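Local coordinates for protein deferrochelatase (Vibrio cholerae, PDB 5DE0) that binds heme b and probably works as a dye-decolorizing (DyP-type) peroxidase, using the heme iron to reduce peroxide while oxidising dyes and other substrates, at residues G87-P92 against S265-T270; V217-I222 against V269-T274. All coordinates share one frame; numbering follows the deposited sequence.

Both contacts lie toward the heme end of the chain and use the residues that follow helix 257-266, sharing Val269 and Thr270, yet their chemistry differs. Contact 1, the more buried of the two, none of its touching residues being exposed, brings the short strand 89-91 of the N-terminal family region against the end of that helix through an aromatic ring and one water. Contact 2 joins helix 216-220 to the loop after helix 257-266, within the C-terminal region, and relies on charge, a buried arginine reaching exposed loop residues. The two meet directly: Thr89 CG2 packs on Thr274 CG2, and Ser265 OG probably hydrogen-bonds to Arg219 O at 2.9 Å. Each also touches the heme.

Contact 1 (G87-P92 against S265-T270); sequences GETHAP and SMYGVT. With HEM (protoporphyrin IX containing Fe), chain F.
Tyr267 meets Ala91 and Thr89 of strand 89-91 just where helix 257-266 ends. Met266, the residue before it, faces the heme instead: its long, flexible thioether, bent at chi3 (56°), puts SD 3.5 Å from the vinyl carbon CAB and CE against CBB, an apolar fit to an apolar edge of the porphyrin. Tyr267 is the first residue to leave helical backbone angles. With CG anti to the carbonyl carbon and beside the backbone N (chi1 -76°), its ring is directed to the strand, and Ala91 CB sits over one face, 3.8 Å from the ring centroid and 21° off the normal, a CH-pi contact. A methyl is small enough to let the ring come this near. At the ring edge, Thr89 O approaches CD1 at 3.3 Å, while Thr89 CG2 packs 3.8 Å from the same CD1. The phenol OH is too far from His90 O for a direct bond, so one water spans them, donating to His90 O at 2.6 Å and lying 2.8 Å from Tyr267 OH. The contact ties the hairpin of strands 84-86 and 89-91 in the N-terminal half to the C-terminal half, where Tyr267 also touches Gln177 and Phe179 of strand 172-181, in the two-part ferredoxin-like fold of DyP peroxidases.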
ATOM      1  N   GLY B  87       1.944  26.338  13.639  1.00 44.95           N
ATOM      2  CA  GLY B  87       2.630  25.343  14.447  1.00 45.33           C
ATOM      3  C   GLY B  87       2.026  23.949  14.438  1.00 43.36           C
ATOM      4  O   GLY B  87       2.087  23.243  13.432  1.00 42.91           O
ATOM      5  N   GLU B  88       1.452  23.552  15.572  1.00 43.95           N
ATOM      6  CA  GLU B  88       0.927  22.202  15.750  1.00 43.11           C
ATOM      7  C   GLU B  88      -0.481  22.063  15.177  1.00 40.46           C
ATOM      8  O   GLU B  88      -1.013  20.959  15.077  1.00 40.05           O
ATOM      9  CB  GLU B  88       0.929  21.827  17.234  1.00 45.16           C
ATOM     10  CG  GLU B  88       2.257  22.069  17.938  1.00 47.30           C
ATOM     11  CD  GLU B  88       3.251  20.947  17.722  1.00 48.74           C
ATOM     12  OE1 GLU B  88       2.934  19.797  18.085  1.00 48.53           O
ATOM     13  OE2 GLU B  88       4.354  21.219  17.204  1.00 50.59           O
ATOM     14  N   THR B  89      -1.081  23.191  14.808  1.00 40.56           N
ATOM     15  CA  THR B  89      -2.407  23.200  14.203  1.00 37.89           C
ATOM     16  C   THR B  89      -2.326  23.927  12.865  1.00 37.27           C
ATOM     17  O   THR B  89      -2.889  25.008  12.692  1.00 36.31           O
ATOM     18  CB  THR B  89      -3.452  23.877  15.117  1.00 37.26           C
ATOM     19  OG1 THR B  89      -3.253  23.454  16.472  1.00 37.65           O
ATOM     20  CG2 THR B  89      -4.867  23.516  14.681  1.00 34.49           C
ATOM     21  N   HIS B  90      -1.608  23.323  11.923  1.00 36.49           N
ATOM     22  CA  HIS B  90      -1.308  23.974  10.651  1.00 35.38           C
ATOM     23  C   HIS B  90      -1.865  23.204   9.454  1.00 32.98           C
ATOM     24  O   HIS B  90      -1.789  21.975   9.400  1.00 31.43           O
ATOM     25  CB  HIS B  90       0.208  24.153  10.501  1.00 37.10           C
ATOM     26  CG  HIS B  90       0.611  24.955   9.301  1.00 39.29           C
ATOM     27  ND1 HIS B  90       1.482  24.477   8.345  1.00 34.31           N
ATOM     28  CD2 HIS B  90       0.270  26.204   8.907  1.00 35.62           C
ATOM     29  CE1 HIS B  90       1.657  25.397   7.412  1.00 34.36           C
ATOM     30  NE2 HIS B  90       0.933  26.454   7.729  1.00 35.08           N
ATOM     31  N   ALA B  91      -2.421  23.942   8.496  1.00 31.99           N
ATOM     32  CA  ALA B  91      -2.945  23.355   7.269  1.00 31.23           C
ATOM     33  C   ALA B  91      -2.142  23.843   6.067  1.00 31.30           C
ATOM     34  O   ALA B  91      -2.448  24.889   5.497  1.00 32.33           O
ATOM     35  CB  ALA B  91      -4.426  23.689   7.099  1.00 29.95           C
ATOM     36  N   PRO B  92      -1.108  23.079   5.683  1.00 30.50           N
ATOM     37  CA  PRO B  92      -0.201  23.423   4.582  1.00 29.88           C
ATOM     38  C   PRO B  92      -0.903  23.481   3.228  1.00 28.49           C
ATOM     39  O   PRO B  92      -1.931  22.832   3.034  1.00 27.02           O
ATOM     40  CB  PRO B  92       0.828  22.283   4.602  1.00 29.79           C
ATOM     41  CG  PRO B  92       0.723  21.684   5.964  1.00 32.21           C
ATOM     42  CD  PRO B  92      -0.716  21.825   6.346  1.00 29.98           C
ATOM     43  N   SER B 265     -13.280  26.818  10.875  1.00 28.56           N
ATOM     44  CA  SER B 265     -13.811  26.449  12.181  1.00 29.22           C
ATOM     45  C   SER B 265     -12.857  25.499  12.900  1.00 29.50           C
ATOM     46  O   SER B 265     -12.682  25.581  14.116  1.00 29.63           O
ATOM     47  CB  SER B 265     -15.191  25.805  12.036  1.00 29.51           C
ATOM     48  OG  SER B 265     -15.691  25.372  13.287  1.00 29.24           O
ATOM     49  N   MET B 266     -12.234  24.605  12.138  1.00 28.51           N
ATOM     50  CA  MET B 266     -11.326  23.611  12.701  1.00 28.65           C
ATOM     51  C   MET B 266      -9.998  24.218  13.134  1.00 29.79           C
ATOM     52  O   MET B 266      -9.435  23.833  14.157  1.00 30.56           O
ATOM     53  CB  MET B 266     -11.066  22.488  11.693  1.00 28.73           C
ATOM     54  CG  MET B 266     -12.207  21.495  11.544  1.00 27.81           C
ATOM     55  SD  MET B 266     -11.859  20.262  10.280  1.00 25.92           S
ATOM     56  CE  MET B 266     -10.307  19.596  10.877  1.00 26.00           C
ATOM     57  N   TYR B 267      -9.503  25.173  12.353  1.00 29.40           N
ATOM     58  CA  TYR B 267      -8.168  25.712  12.577  1.00 30.17           C
ATOM     59  C   TYR B 267      -8.176  27.066  13.285  1.00 30.46           C
ATOM     60  O   TYR B 267      -7.221  27.834  13.187  1.00 30.28           O
ATOM     61  CB  TYR B 267      -7.417  25.810  11.247  1.00 30.64           C
ATOM     62  CG  TYR B 267      -6.908  24.471  10.753  1.00 30.07           C
ATOM     63  CD1 TYR B 267      -5.615  24.051  11.042  1.00 31.24           C
ATOM     64  CD2 TYR B 267      -7.724  23.622  10.014  1.00 28.95           C
ATOM     65  CE1 TYR B 267      -5.144  22.828  10.602  1.00 30.62           C
ATOM     66  CE2 TYR B 267      -7.258  22.393   9.569  1.00 28.13           C
ATOM     67  CZ  TYR B 267      -5.969  22.003   9.867  1.00 28.86           C
ATOM     68  OH  TYR B 267      -5.500  20.786   9.429  1.00 27.90           O
ATOM     69  N   GLY B 268      -9.260  27.346  14.002  1.00 31.05           N
ATOM     70  CA  GLY B 268      -9.321  28.494  14.890  1.00 31.87           C
ATOM     71  C   GLY B 268      -9.451  29.865  14.250  1.00 32.74           C
ATOM     72  O   GLY B 268      -9.146  30.874  14.884  1.00 33.82           O
ATOM     73  N   VAL B 269      -9.905  29.911  13.002  1.00 31.71           N
ATOM     74  CA  VAL B 269     -10.113  31.186  12.321  1.00 32.05           C
ATOM     75  C   VAL B 269     -11.456  31.796  12.714  1.00 32.83           C
ATOM     76  O   VAL B 269     -11.575  33.011  12.882  1.00 32.39           O
ATOM     77  CB  VAL B 269     -10.049  31.026  10.790  1.00 32.90           C
ATOM     78  CG1 VAL B 269     -10.382  32.342  10.097  1.00 31.98           C
ATOM     79  CG2 VAL B 269      -8.677  30.531  10.366  1.00 31.41           C
ATOM     80  N   THR B 270     -12.461  30.941  12.878  1.00 32.67           N
ATOM     81  CA  THR B 270     -13.813  31.394  13.181  1.00 33.47           C
ATOM     82  C   THR B 270     -13.986  31.781  14.652  1.00 34.64           C
ATOM     83  O   THR B 270     -14.325  32.922  14.965  1.00 34.62           O
ATOM     84  CB  THR B 270     -14.854  30.315  12.826  1.00 32.96           C
ATOM     85  OG1 THR B 270     -14.618  29.838  11.496  1.00 31.34           O
ATOM     86  CG2 THR B 270     -16.264  30.881  12.921  1.00 33.44           C
TER
HETATM   87  CHA HEM F 401     -17.542  13.518  10.777  1.00 24.51           C
HETATM   88  CHB HEM F 401     -15.727  16.919   7.833  1.00 23.66           C
HETATM   89  CHC HEM F 401     -11.200  15.594   9.026  1.00 23.49           C
HETATM   90  CHD HEM F 401     -13.022  11.689  11.251  1.00 24.63           C
HETATM   91  C1A HEM F 401     -17.448  14.558   9.878  1.00 24.82           C
HETATM   92  C2A HEM F 401     -18.555  15.272   9.274  1.00 25.10           C
HETATM   93  C3A HEM F 401     -18.053  16.207   8.461  1.00 24.49           C
HETATM   94  C4A HEM F 401     -16.610  16.121   8.522  1.00 23.72           C
HETATM   95  CMA HEM F 401     -18.851  17.211   7.601  1.00 23.93           C
HETATM   96  CAA HEM F 401     -20.052  14.993   9.533  1.00 24.63           C
HETATM   97  CBA HEM F 401     -20.594  16.068  10.474  1.00 26.60           C
HETATM   98  CGA HEM F 401     -22.004  15.734  10.878  1.00 26.68           C
HETATM   99  O1A HEM F 401     -22.181  14.869  11.774  1.00 26.84           O
HETATM  100  O2A HEM F 401     -22.946  16.339  10.306  1.00 27.26           O
HETATM  101  C1B HEM F 401     -14.357  16.910   7.967  1.00 23.33           C
HETATM  102  C2B HEM F 401     -13.459  17.921   7.455  1.00 23.47           C
HETATM  103  C3B HEM F 401     -12.211  17.572   7.768  1.00 23.67           C
HETATM  104  C4B HEM F 401     -12.261  16.316   8.508  1.00 22.62           C
HETATM  105  CMB HEM F 401     -13.867  19.185   6.666  1.00 22.57           C
HETATM  106  CAB HEM F 401     -10.981  18.421   7.377  1.00 21.91           C
HETATM  107  CBB HEM F 401      -9.734  18.038   7.647  1.00 23.47           C
HETATM  108  C1C HEM F 401     -11.287  14.397   9.707  1.00 23.69           C
HETATM  109  C2C HEM F 401     -10.176  13.589  10.178  1.00 24.21           C
HETATM  110  C3C HEM F 401     -10.689  12.506  10.792  1.00 24.32           C
HETATM  111  C4C HEM F 401     -12.134  12.606  10.731  1.00 24.78           C
HETATM  112  CMC HEM F 401      -8.689  13.962   9.970  1.00 22.87           C
HETATM  113  CAC HEM F 401      -9.982  11.314  11.485  1.00 23.95           C
HETATM  114  CBC HEM F 401      -8.664  11.217  11.682  1.00 25.54           C
HETATM  115  C1D HEM F 401     -14.376  11.865  11.441  1.00 24.16           C
HETATM  116  C2D HEM F 401     -15.201  11.088  12.337  1.00 24.82           C
HETATM  117  C3D HEM F 401     -16.617  11.658  12.188  1.00 24.26           C
HETATM  118  C4D HEM F 401     -16.504  12.724  11.217  1.00 24.13           C
HETATM  119  CMD HEM F 401     -14.759   9.927  13.253  1.00 24.94           C
HETATM  120  CAD HEM F 401     -17.888  11.193  12.927  1.00 24.58           C
HETATM  121  CBD HEM F 401     -18.563  10.053  12.172  1.00 24.72           C
HETATM  122  CGD HEM F 401     -19.054  10.542  10.835  1.00 25.80           C
HETATM  123  O1D HEM F 401     -18.349  10.314   9.818  1.00 24.26           O
HETATM  124  O2D HEM F 401     -20.151  11.156  10.780  1.00 25.58           O
HETATM  125  NA  HEM F 401     -16.276  15.104   9.396  1.00 25.41           N
HETATM  126  NB  HEM F 401     -13.594  15.948   8.605  1.00 24.74           N
HETATM  127  NC  HEM F 401     -12.463  13.766  10.065  1.00 25.38           N
HETATM  128  ND  HEM F 401     -15.177  12.810  10.807  1.00 25.53           N
HETATM  129 FE   HEM F 401     -14.378  14.439   9.801  1.00 29.49          FE
HETATM  130  O   HOH W   1      -3.024  20.009  10.486  1.00 28.94           O

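Contact 2 (V217-I222 against V269-T274). With HEM (protoporphyrin IX containing Fe), chain F.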
ATOM      1  N   VAL B 217     -16.826  16.920  15.633  1.00 28.06           N
ATOM      2  CA  VAL B 217     -18.185  17.072  15.126  1.00 28.59           C
ATOM      3  C   VAL B 217     -18.727  18.449  15.501  1.00 29.04           C
ATOM      4  O   VAL B 217     -19.417  19.089  14.710  1.00 28.51           O
ATOM      5  CB  VAL B 217     -19.119  15.969  15.665  1.00 28.87           C
ATOM      6  CG1 VAL B 217     -20.560  16.223  15.239  1.00 28.63           C
ATOM      7  CG2 VAL B 217     -18.653  14.604  15.179  1.00 27.96           C
ATOM      8  N   GLY B 218     -18.387  18.913  16.700  1.00 29.50           N
ATOM      9  CA  GLY B 218     -18.769  20.245  17.134  1.00 28.25           C
ATOM     10  C   GLY B 218     -18.210  21.326  16.227  1.00 28.75           C
ATOM     11  O   GLY B 218     -18.805  22.393  16.073  1.00 29.27           O
ATOM     12  N   ARG B 219     -17.061  21.041  15.618  1.00 28.91           N
ATOM     13  CA  ARG B 219     -16.409  21.981  14.714  1.00 28.78           C
ATOM     14  C   ARG B 219     -16.986  21.930  13.301  1.00 28.99           C
ATOM     15  O   ARG B 219     -17.088  22.958  12.632  1.00 29.36           O
ATOM     16  CB  ARG B 219     -14.904  21.708  14.655  1.00 29.18           C
ATOM     17  CG  ARG B 219     -14.147  21.922  15.959  1.00 29.49           C
ATOM     18  CD  ARG B 219     -13.893  23.398  16.242  1.00 29.95           C
ATOM     19  NE  ARG B 219     -15.059  24.069  16.812  1.00 30.42           N
ATOM     20  CZ  ARG B 219     -15.089  25.355  17.147  1.00 31.26           C
ATOM     21  NH1 ARG B 219     -14.016  26.113  16.971  1.00 31.75           N
ATOM     22  NH2 ARG B 219     -16.194  25.881  17.658  1.00 32.02           N
ATOM     23  N   VAL B 220     -17.363  20.738  12.849  1.00 28.43           N
ATOM     24  CA  VAL B 220     -17.753  20.552  11.456  1.00 29.80           C
ATOM     25  C   VAL B 220     -19.261  20.468  11.248  1.00 31.37           C
ATOM     26  O   VAL B 220     -19.736  20.601  10.117  1.00 30.55           O
ATOM     27  CB  VAL B 220     -17.103  19.284  10.858  1.00 28.01           C
ATOM     28  CG1 VAL B 220     -15.591  19.359  10.984  1.00 27.21           C
ATOM     29  CG2 VAL B 220     -17.642  18.038  11.540  1.00 27.76           C
ATOM     30  N   ASP B 221     -20.017  20.242  12.319  1.00 31.22           N
ATOM     31  CA  ASP B 221     -21.472  20.259  12.214  1.00 33.20           C
ATOM     32  C   ASP B 221     -21.959  21.701  12.273  1.00 35.97           C
ATOM     33  O   ASP B 221     -22.389  22.187  13.321  1.00 41.33           O
ATOM     34  CB  ASP B 221     -22.123  19.428  13.323  1.00 33.14           C
ATOM     35  CG  ASP B 221     -23.626  19.307  13.158  1.00 36.05           C
ATOM     36  OD1 ASP B 221     -24.358  20.172  13.684  1.00 39.53           O
ATOM     37  OD2 ASP B 221     -24.076  18.345  12.500  1.00 41.25           O
ATOM     38  N   ILE B 222     -21.879  22.384  11.137  1.00 35.91           N
ATOM     39  CA  ILE B 222     -22.228  23.795  11.065  1.00 38.31           C
ATOM     40  C   ILE B 222     -23.503  24.028  10.260  1.00 40.07           C
ATOM     41  O   ILE B 222     -23.628  23.551   9.126  1.00 39.62           O
ATOM     42  CB  ILE B 222     -21.083  24.619  10.433  1.00 36.66           C
ATOM     43  CG1 ILE B 222     -19.778  24.380  11.193  1.00 34.71           C
ATOM     44  CG2 ILE B 222     -21.435  26.100  10.423  1.00 38.96           C
ATOM     45  CD1 ILE B 222     -18.576  25.022  10.541  1.00 37.11           C
ATOM     46  N   VAL B 269      -9.905  29.911  13.002  1.00 31.71           N
ATOM     47  CA  VAL B 269     -10.113  31.186  12.321  1.00 32.05           C
ATOM     48  C   VAL B 269     -11.456  31.796  12.714  1.00 32.83           C
ATOM     49  O   VAL B 269     -11.575  33.011  12.882  1.00 32.39           O
ATOM     50  CB  VAL B 269     -10.049  31.026  10.790  1.00 32.90           C
ATOM     51  CG1 VAL B 269     -10.382  32.342  10.097  1.00 31.98           C
ATOM     52  CG2 VAL B 269      -8.677  30.531  10.366  1.00 31.41           C
ATOM     53  N   THR B 270     -12.461  30.941  12.878  1.00 32.67           N
ATOM     54  CA  THR B 270     -13.813  31.394  13.181  1.00 33.47           C
ATOM     55  C   THR B 270     -13.986  31.781  14.652  1.00 34.64           C
ATOM     56  O   THR B 270     -14.325  32.922  14.965  1.00 34.62           O
ATOM     57  CB  THR B 270     -14.854  30.315  12.826  1.00 32.96           C
ATOM     58  OG1 THR B 270     -14.618  29.838  11.496  1.00 31.34           O
ATOM     59  CG2 THR B 270     -16.264  30.881  12.921  1.00 33.44           C
ATOM     60  N   ASP B 271     -13.747  30.824  15.545  1.00 35.70           N
ATOM     61  CA  ASP B 271     -13.997  31.006  16.972  1.00 35.89           C
ATOM     62  C   ASP B 271     -12.744  31.373  17.754  1.00 35.21           C
ATOM     63  O   ASP B 271     -12.823  32.003  18.809  1.00 35.73           O
ATOM     64  CB  ASP B 271     -14.603  29.733  17.569  1.00 36.11           C
ATOM     65  CG  ASP B 271     -16.028  29.497  17.120  1.00 37.96           C
ATOM     66  OD1 ASP B 271     -16.689  28.607  17.691  1.00 39.65           O
ATOM     67  OD2 ASP B 271     -16.488  30.207  16.201  1.00 51.45           O
ATOM     68  N   GLY B 272     -11.590  30.966  17.239  1.00 34.57           N
ATOM     69  CA  GLY B 272     -10.348  31.097  17.975  1.00 35.02           C
ATOM     70  C   GLY B 272      -9.990  29.769  18.613  1.00 34.39           C
ATOM     71  O   GLY B 272      -8.866  29.572  19.078  1.00 34.26           O
ATOM     72  N   LYS B 273     -10.955  28.855  18.638  1.00 34.01           N
ATOM     73  CA  LYS B 273     -10.717  27.510  19.148  1.00 33.99           C
ATOM     74  C   LYS B 273     -10.365  26.543  18.023  1.00 33.05           C
ATOM     75  O   LYS B 273     -10.971  26.576  16.951  1.00 32.43           O
ATOM     76  CB  LYS B 273     -11.936  26.988  19.908  1.00 34.43           C
ATOM     77  CG  LYS B 273     -11.969  27.360  21.375  1.00 37.62           C
ATOM     78  CD  LYS B 273     -12.563  28.734  21.585  1.00 35.22           C
ATOM     79  CE  LYS B 273     -12.749  29.017  23.063  1.00 33.96           C
ATOM     80  NZ  LYS B 273     -13.762  30.078  23.286  1.00 35.46           N
ATOM     81  N   THR B 274      -9.388  25.681  18.279  1.00 32.56           N
ATOM     82  CA  THR B 274      -8.977  24.684  17.304  1.00 32.69           C
ATOM     83  C   THR B 274      -9.648  23.348  17.582  1.00 31.85           C
ATOM     84  O   THR B 274     -10.159  23.110  18.677  1.00 32.15           O
ATOM     85  CB  THR B 274      -7.455  24.487  17.303  1.00 32.67           C
ATOM     86  OG1 THR B 274      -7.030  24.049  18.598  1.00 32.94           O
ATOM     87  CG2 THR B 274      -6.748  25.787  16.950  1.00 32.85           C
TER
HETATM   88  CHA HEM F 401     -17.542  13.518  10.777  1.00 24.51           C
HETATM   89  CHB HEM F 401     -15.727  16.919   7.833  1.00 23.66           C
HETATM   90  CHC HEM F 401     -11.200  15.594   9.026  1.00 23.49           C
HETATM   91  CHD HEM F 401     -13.022  11.689  11.251  1.00 24.63           C
HETATM   92  C1A HEM F 401     -17.448  14.558   9.878  1.00 24.82           C
HETATM   93  C2A HEM F 401     -18.555  15.272   9.274  1.00 25.10           C
HETATM   94  C3A HEM F 401     -18.053  16.207   8.461  1.00 24.49           C
HETATM   95  C4A HEM F 401     -16.610  16.121   8.522  1.00 23.72           C
HETATM   96  CMA HEM F 401     -18.851  17.211   7.601  1.00 23.93           C
HETATM   97  CAA HEM F 401     -20.052  14.993   9.533  1.00 24.63           C
HETATM   98  CBA HEM F 401     -20.594  16.068  10.474  1.00 26.60           C
HETATM   99  CGA HEM F 401     -22.004  15.734  10.878  1.00 26.68           C
HETATM  100  O1A HEM F 401     -22.181  14.869  11.774  1.00 26.84           O
HETATM  101  O2A HEM F 401     -22.946  16.339  10.306  1.00 27.26           O
HETATM  102  C1B HEM F 401     -14.357  16.910   7.967  1.00 23.33           C
HETATM  103  C2B HEM F 401     -13.459  17.921   7.455  1.00 23.47           C
HETATM  104  C3B HEM F 401     -12.211  17.572   7.768  1.00 23.67           C
HETATM  105  C4B HEM F 401     -12.261  16.316   8.508  1.00 22.62           C
HETATM  106  CMB HEM F 401     -13.867  19.185   6.666  1.00 22.57           C
HETATM  107  CAB HEM F 401     -10.981  18.421   7.377  1.00 21.91           C
HETATM  108  CBB HEM F 401      -9.734  18.038   7.647  1.00 23.47           C
HETATM  109  C1C HEM F 401     -11.287  14.397   9.707  1.00 23.69           C
HETATM  110  C2C HEM F 401     -10.176  13.589  10.178  1.00 24.21           C
HETATM  111  C3C HEM F 401     -10.689  12.506  10.792  1.00 24.32           C
HETATM  112  C4C HEM F 401     -12.134  12.606  10.731  1.00 24.78           C
HETATM  113  CMC HEM F 401      -8.689  13.962   9.970  1.00 22.87           C
HETATM  114  CAC HEM F 401      -9.982  11.314  11.485  1.00 23.95           C
HETATM  115  CBC HEM F 401      -8.664  11.217  11.682  1.00 25.54           C
HETATM  116  C1D HEM F 401     -14.376  11.865  11.441  1.00 24.16           C
HETATM  117  C2D HEM F 401     -15.201  11.088  12.337  1.00 24.82           C
HETATM  118  C3D HEM F 401     -16.617  11.658  12.188  1.00 24.26           C
HETATM  119  C4D HEM F 401     -16.504  12.724  11.217  1.00 24.13           C
HETATM  120  CMD HEM F 401     -14.759   9.927  13.253  1.00 24.94           C
HETATM  121  CAD HEM F 401     -17.888  11.193  12.927  1.00 24.58           C
HETATM  122  CBD HEM F 401     -18.563  10.053  12.172  1.00 24.72           C
HETATM  123  CGD HEM F 401     -19.054  10.542  10.835  1.00 25.80           C
HETATM  124  O1D HEM F 401     -18.349  10.314   9.818  1.00 24.26           O
HETATM  125  O2D HEM F 401     -20.151  11.156  10.780  1.00 25.58           O
HETATM  126  NA  HEM F 401     -16.276  15.104   9.396  1.00 25.41           N
HETATM  127  NB  HEM F 401     -13.594  15.948   8.605  1.00 24.74           N
HETATM  128  NC  HEM F 401     -12.463  13.766  10.065  1.00 25.38           N
HETATM  129  ND  HEM F 401     -15.177  12.810  10.807  1.00 25.53           N
HETATM  130 FE   HEM F 401     -14.378  14.439   9.801  1.00 29.49          FE
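Arg219, near the end of the short helix 216-220, reaches across to Asp271 and Lys273 of the loop 269-274 in the C-terminal ferredoxin-like half of the DyP fold. Its long chain, bent at chi2 (-78°) and chi3 (80°), carries the guanidinium out to a loop that the helix backbone does not approach closely, Arg219 CA and Thr274 CA, the nearest pair, being 8.3 Å apart. The close part of the contact is the guanidinium edge. NH2 forms a salt bridge with Asp271 OD1 at 2.8 Å, which it meets from above the carboxylate plane, the two flat groups standing 69° apart. NH1 gives a weak bond, poorly aligned, to Lys273 O at 3.1 Å, and passes Lys273 CB. NE is weakly bound to Ala213 O, so several partners help to fix the rotation of the group. Arg219 is buried but its loop partners are exposed, and the loose part is the Lys273 side chain, whose amine leads away. At the backbone angles of Gly272 a CB would be jammed against Asp271 O, which calls for glycine. The residue after the arginine, Val220, packs its methyls on the heme, an apolar branched residue for an apolar macrocycle, with CG2 3.6 Å from heme C3A.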